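Local coordinates for putative hyaluronoglucosaminidase (Clostridium perfringens, PDB 6PWI), which probably hydrolyses glycosidic bonds of N-acetylhexosamine-containing glycans as a family 84 glycoside hydrolase, this chain comprising its N-terminal and catalytic domains and a helical region, at residues I49-E61 / N82-F96. Sequence-based numbering, arbitrary orientation.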
loop_
_atom_site.group_PDB
_atom_site.type_symbol
_atom_site.label_atom_id
_atom_site.label_comp_id
_atom_site.label_asym_id
_atom_site.label_seq_id
_atom_site.Cartn_x
_atom_site.Cartn_y
_atom_site.Cartn_z
ATOM N N ILE A 49 29.477 11.738 -14.879
ATOM C CA ILE A 49 28.461 10.834 -15.402
ATOM C C ILE A 49 29.151 9.621 -16.022
ATOM O O ILE A 49 30.339 9.660 -16.313
ATOM C CB ILE A 49 27.525 11.521 -16.425
ATOM C CG1 ILE A 49 28.148 11.581 -17.822
ATOM C CG2 ILE A 49 27.042 12.886 -15.948
ATOM C CD1 ILE A 49 27.147 11.812 -18.922
ATOM N N VAL A 50 28.376 8.560 -16.257
ATOM C CA VAL A 50 28.885 7.282 -16.722
ATOM C C VAL A 50 28.086 6.868 -17.957
ATOM O O VAL A 50 26.930 7.266 -18.109
ATOM C CB VAL A 50 28.791 6.245 -15.585
ATOM C CG1 VAL A 50 28.718 4.803 -16.074
ATOM C CG2 VAL A 50 29.913 6.435 -14.575
ATOM N N THR A 51 28.718 6.087 -18.844
ATOM C CA THR A 51 28.023 5.547 -20.003
ATOM C C THR A 51 27.814 4.048 -19.807
ATOM O O THR A 51 28.751 3.330 -19.466
ATOM C CB THR A 51 28.745 5.881 -21.316
ATOM O OG1 THR A 51 29.009 7.284 -21.340
ATOM C CG2 THR A 51 27.941 5.514 -22.546
ATOM N N LEU A 52 26.572 3.597 -20.021
ATOM C CA LEU A 52 26.232 2.188 -19.927
ATOM C C LEU A 52 26.565 1.517 -21.252
ATOM O O LEU A 52 26.252 2.054 -22.310
ATOM C CB LEU A 52 24.738 2.042 -19.620
ATOM C CG LEU A 52 24.266 2.621 -18.288
ATOM C CD1 LEU A 52 22.769 2.443 -18.144
ATOM C CD2 LEU A 52 24.984 1.968 -17.119
ATOM N N GLY A 53 27.192 0.337 -21.171
ATOM C CA GLY A 53 27.544 -0.442 -22.345
ATOM C C GLY A 53 26.399 -1.353 -22.773
ATOM O O GLY A 53 25.445 -1.540 -22.023
ATOM N N THR A 54 26.512 -1.910 -23.982
ATOM C CA THR A 54 25.540 -2.858 -24.504
ATOM C C THR A 54 25.766 -4.220 -23.854
ATOM O O THR A 54 24.825 -4.991 -23.675
ATOM C CB THR A 54 25.625 -2.944 -26.035
ATOM O OG1 THR A 54 25.357 -1.635 -26.532
ATOM C CG2 THR A 54 24.637 -3.914 -26.650
ATOM N N ASP A 55 27.031 -4.505 -23.518
ATOM C CA ASP A 55 27.412 -5.775 -22.919
ATOM C C ASP A 55 28.085 -5.515 -21.573
ATOM O O ASP A 55 29.052 -4.755 -21.491
ATOM C CB ASP A 55 28.257 -6.623 -23.875
ATOM C CG ASP A 55 27.498 -7.094 -25.109
ATOM O OD1 ASP A 55 27.697 -6.488 -26.184
ATOM O OD2 ASP A 55 26.718 -8.068 -24.993
ATOM N N ALA A 56 27.553 -6.163 -20.529
ATOM C CA ALA A 56 27.981 -5.929 -19.160
ATOM C C ALA A 56 28.487 -7.216 -18.511
ATOM O O ALA A 56 28.077 -8.320 -18.869
ATOM C CB ALA A 56 26.855 -5.316 -18.362
ATOM N N ASN A 57 29.398 -7.033 -17.551
ATOM C CA ASN A 57 29.886 -8.091 -16.686
ATOM C C ASN A 57 29.117 -8.016 -15.368
ATOM O O ASN A 57 28.994 -6.942 -14.782
ATOM C CB ASN A 57 31.398 -7.985 -16.457
ATOM C CG ASN A 57 31.931 -8.993 -15.456
ATOM O OD1 ASN A 57 31.801 -10.199 -15.651
ATOM N ND2 ASN A 57 32.534 -8.507 -14.382
ATOM N N VAL A 58 28.632 -9.181 -14.918
ATOM C CA VAL A 58 27.815 -9.310 -13.727
ATOM C C VAL A 58 28.523 -10.240 -12.743
ATOM O O VAL A 58 28.864 -11.374 -13.084
ATOM C CB VAL A 58 26.428 -9.863 -14.095
ATOM C CG1 VAL A 58 25.608 -10.172 -12.858
ATOM C CG2 VAL A 58 25.680 -8.922 -15.019
ATOM N N VAL A 59 28.701 -9.758 -11.508
ATOM C CA VAL A 59 29.334 -10.525 -10.450
ATOM C C VAL A 59 28.363 -10.633 -9.277
ATOM O O VAL A 59 28.048 -9.630 -8.647
ATOM C CB VAL A 59 30.654 -9.864 -10.009
ATOM C CG1 VAL A 59 31.342 -10.640 -8.895
ATOM C CG2 VAL A 59 31.593 -9.635 -11.185
ATOM N N PHE A 60 27.898 -11.853 -8.995
ATOM C CA PHE A 60 27.099 -12.105 -7.808
ATOM C C PHE A 60 27.938 -12.859 -6.781
ATOM O O PHE A 60 28.555 -13.869 -7.098
ATOM C CB PHE A 60 25.910 -13.018 -8.113
ATOM C CG PHE A 60 24.943 -12.546 -9.170
ATOM C CD1 PHE A 60 24.172 -11.409 -8.978
ATOM C CD2 PHE A 60 24.762 -13.280 -10.334
ATOM C CE1 PHE A 60 23.271 -10.995 -9.947
ATOM C CE2 PHE A 60 23.852 -12.872 -11.297
ATOM C CZ PHE A 60 23.112 -11.728 -11.102
ATOM N N GLU A 61 27.922 -12.381 -5.537
ATOM C CA GLU A 61 28.483 -13.139 -4.436
ATOM C C GLU A 61 27.619 -14.372 -4.196
ATOM O O GLU A 61 26.494 -14.448 -4.677
ATOM C CB GLU A 61 28.522 -12.286 -3.174
ATOM C CG GLU A 61 29.604 -11.229 -3.204
ATOM C CD GLU A 61 29.861 -10.629 -1.836
ATOM O OE1 GLU A 61 29.130 -10.989 -0.891
ATOM O OE2 GLU A 61 30.794 -9.807 -1.718
ATOM N N ASN A 82 22.826 -6.871 -22.595
ATOM C CA ASN A 82 23.216 -8.268 -22.481
ATOM C C ASN A 82 24.318 -8.375 -21.433
ATOM O O ASN A 82 25.022 -7.405 -21.168
ATOM C CB ASN A 82 23.714 -8.840 -23.809
ATOM C CG ASN A 82 22.646 -8.884 -24.879
ATOM O OD1 ASN A 82 21.756 -9.734 -24.843
ATOM N ND2 ASN A 82 22.741 -7.981 -25.842
ATOM N N HIS A 83 24.461 -9.568 -20.850
ATOM C CA HIS A 83 25.408 -9.766 -19.766
ATOM C C HIS A 83 26.135 -11.096 -19.931
ATOM O O HIS A 83 25.627 -12.024 -20.556
ATOM C CB HIS A 83 24.680 -9.745 -18.417
ATOM C CG HIS A 83 23.756 -10.902 -18.244
ATOM N ND1 HIS A 83 24.123 -12.044 -17.548
ATOM C CD2 HIS A 83 22.504 -11.115 -18.705
ATOM C CE1 HIS A 83 23.127 -12.906 -17.572
ATOM N NE2 HIS A 83 22.118 -12.357 -18.276
ATOM N N GLU A 84 27.333 -11.158 -19.350
ATOM C CA GLU A 84 27.971 -12.421 -19.029
ATOM C C GLU A 84 28.357 -12.385 -17.554
ATOM O O GLU A 84 28.673 -11.320 -17.024
ATOM C CB GLU A 84 29.128 -12.697 -19.989
ATOM C CG GLU A 84 28.643 -13.132 -21.360
ATOM C CD GLU A 84 29.694 -13.730 -22.279
ATOM O OE1 GLU A 84 30.859 -13.279 -22.218
ATOM O OE2 GLU A 84 29.343 -14.649 -23.053
ATOM N N GLU A 85 28.275 -13.545 -16.894
ATOM C CA GLU A 85 28.584 -13.650 -15.477
ATOM C C GLU A 85 30.049 -14.047 -15.311
ATOM O O GLU A 85 30.547 -14.891 -16.050
ATOM C CB GLU A 85 27.631 -14.633 -14.793
ATOM C CG GLU A 85 27.607 -14.494 -13.278
ATOM C CD GLU A 85 26.650 -15.430 -12.560
ATOM O OE1 GLU A 85 25.653 -15.842 -13.185
ATOM O OE2 GLU A 85 26.904 -15.747 -11.376
ATOM N N SER A 86 30.730 -13.419 -14.343
ATOM C CA SER A 86 32.120 -13.721 -14.035
ATOM C C SER A 86 32.385 -13.502 -12.545
ATOM O O SER A 86 31.455 -13.249 -11.786
ATOM C CB SER A 86 33.056 -12.905 -14.892
ATOM O OG SER A 86 33.504 -11.753 -14.191
ATOM N N ASN A 87 33.661 -13.569 -12.141
ATOM C CA ASN A 87 34.003 -13.492 -10.731
ATOM C C ASN A 87 34.921 -12.304 -10.440
ATOM O O ASN A 87 35.447 -12.198 -9.334
ATOM C CB ASN A 87 34.571 -14.817 -10.217
ATOM C CG ASN A 87 34.424 -14.983 -8.718
ATOM O OD1 ASN A 87 33.381 -14.663 -8.147
ATOM N ND2 ASN A 87 35.457 -15.490 -8.067
ATOM N N GLU A 88 35.089 -11.399 -11.414
ATOM C CA GLU A 88 35.986 -10.264 -11.242
ATOM C C GLU A 88 35.484 -9.056 -12.031
ATOM O O GLU A 88 34.681 -9.194 -12.950
ATOM C CB GLU A 88 37.409 -10.632 -11.676
ATOM C CG GLU A 88 37.521 -11.004 -13.148
ATOM C CD GLU A 88 38.914 -11.284 -13.696
ATOM O OE1 GLU A 88 39.869 -11.390 -12.887
ATOM O OE2 GLU A 88 39.045 -11.396 -14.937
ATOM N N ILE A 89 35.988 -7.873 -11.662
ATOM C CA ILE A 89 35.759 -6.650 -12.413
ATOM C C ILE A 89 36.507 -6.754 -13.742
ATOM O O ILE A 89 37.715 -6.970 -13.753
ATOM C CB ILE A 89 36.228 -5.418 -11.603
ATOM C CG1 ILE A 89 35.474 -5.278 -10.278
ATOM C CG2 ILE A 89 36.143 -4.143 -12.437
ATOM C CD1 ILE A 89 36.076 -4.263 -9.332
ATOM N N LYS A 90 35.780 -6.602 -14.854
ATOM C CA LYS A 90 36.390 -6.444 -16.167
ATOM C C LYS A 90 36.581 -4.955 -16.457
ATOM O O LYS A 90 35.618 -4.188 -16.416
ATOM C CB LYS A 90 35.520 -7.077 -17.257
ATOM C CG LYS A 90 35.115 -8.524 -17.027
ATOM C CD LYS A 90 36.281 -9.459 -16.822
ATOM C CE LYS A 90 35.847 -10.908 -16.827
ATOM N NZ LYS A 90 37.003 -11.828 -16.920
ATOM N N GLU A 91 37.825 -4.563 -16.774
ATOM C CA GLU A 91 38.190 -3.163 -16.939
ATOM C C GLU A 91 37.587 -2.590 -18.223
ATOM O O GLU A 91 37.384 -1.383 -18.321
ATOM C CB GLU A 91 39.711 -2.991 -16.885
ATOM N N ASP A 92 37.267 -3.463 -19.185
ATOM C CA ASP A 92 36.839 -3.035 -20.508
ATOM C C ASP A 92 35.323 -2.831 -20.591
ATOM O O ASP A 92 34.858 -2.159 -21.507
ATOM C CB ASP A 92 37.360 -3.976 -21.602
ATOM C CG ASP A 92 36.932 -5.429 -21.433
ATOM O OD1 ASP A 92 37.203 -6.007 -20.356
ATOM O OD2 ASP A 92 36.329 -5.978 -22.381
ATOM N N LYS A 93 34.554 -3.408 -19.653
ATOM C CA LYS A 93 33.097 -3.430 -19.746
ATOM C C LYS A 93 32.466 -2.633 -18.602
ATOM O O LYS A 93 33.164 -2.157 -17.709
ATOM C CB LYS A 93 32.572 -4.869 -19.678
ATOM C CG LYS A 93 32.856 -5.763 -20.878
ATOM C CD LYS A 93 32.416 -7.193 -20.623
ATOM C CE LYS A 93 32.699 -8.149 -21.761
ATOM N NZ LYS A 93 31.924 -7.799 -22.974
ATOM N N THR A 94 31.130 -2.498 -18.653
ATOM C CA THR A 94 30.320 -2.071 -17.519
ATOM C C THR A 94 30.156 -3.249 -16.558
ATOM O O THR A 94 29.920 -4.375 -16.992
ATOM C CB THR A 94 28.930 -1.586 -17.961
ATOM O OG1 THR A 94 29.042 -0.583 -18.973
ATOM C CG2 THR A 94 28.102 -1.039 -16.820
ATOM N N ASN A 95 30.260 -2.971 -15.253
ATOM C CA ASN A 95 30.248 -3.990 -14.214
ATOM C C ASN A 95 29.065 -3.781 -13.265
ATOM O O ASN A 95 28.834 -2.673 -12.777
ATOM C CB ASN A 95 31.569 -3.998 -13.435
ATOM C CG ASN A 95 32.754 -4.502 -14.237
ATOM O OD1 ASN A 95 33.029 -5.701 -14.264
ATOM N ND2 ASN A 95 33.476 -3.593 -14.873
ATOM N N PHE A 96 28.329 -4.870 -12.992
ATOM C CA PHE A 96 27.332 -4.917 -11.931
ATOM C C PHE A 96 27.781 -5.911 -10.868
ATOM O O PHE A 96 27.859 -7.102 -11.147
ATOM C CB PHE A 96 25.969 -5.336 -12.486
ATOM C CG PHE A 96 25.370 -4.343 -13.449
ATOM C CD1 PHE A 96 24.442 -3.409 -13.017
ATOM C CD2 PHE A 96 25.764 -4.313 -14.779
ATOM C CE1 PHE A 96 23.905 -2.482 -13.896
ATOM C CE2 PHE A 96 25.230 -3.382 -15.658
ATOM C CZ PHE A 96 24.297 -2.471 -15.216
#
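Asn-57 holds CG anti to its backbone N (chi1 175°), and Asn-95 holds CG beside its own (chi1 -70°), bringing the amides together; their planes stand 83° apart. Asn-57 ND2 gives Asn-95 OD1 a nearly straight 2.9 Å bond in the plane of both groups. That acceptor also takes Lys-90 N, while Asn-95 ND2 bonds to Lys-90 O, fixing the rotation of its amide. On the other branch, Ser-86 OG donates to Asn-57 OD1 at 2.7 Å and, in an ST turn, accepts from Glu-88 N. With a weak bond from ND2 to Glu-88 O, Asn-57 fastens residues 86-90 to strand 55-60; Lys-90 CG lies 3.6 Å from Asn-57 CG.

Parallel backbone pairing flanks the strand: Ala-56 N reaches Asn-82 O at 2.9 Å, and Asn-57 N reaches Thr-94 O at 2.8 Å. On the face bearing Ala-56, its CB meets the Phe-96 ring edge at CE2 (3.7 Å); Val-58 CG2 lies 3.6 Å from His-83 CB.

Strand 55-60, helix 66-78 and strand 82-85 form a beta-alpha-beta unit of the family-20-like domain, with strand 94-100 on the other edge of 55-60. The helix covers Val-58, His-83 and Phe-96, while Asn-135, just before strand 136-141, hydrogen-bonds the Asn-95 backbone.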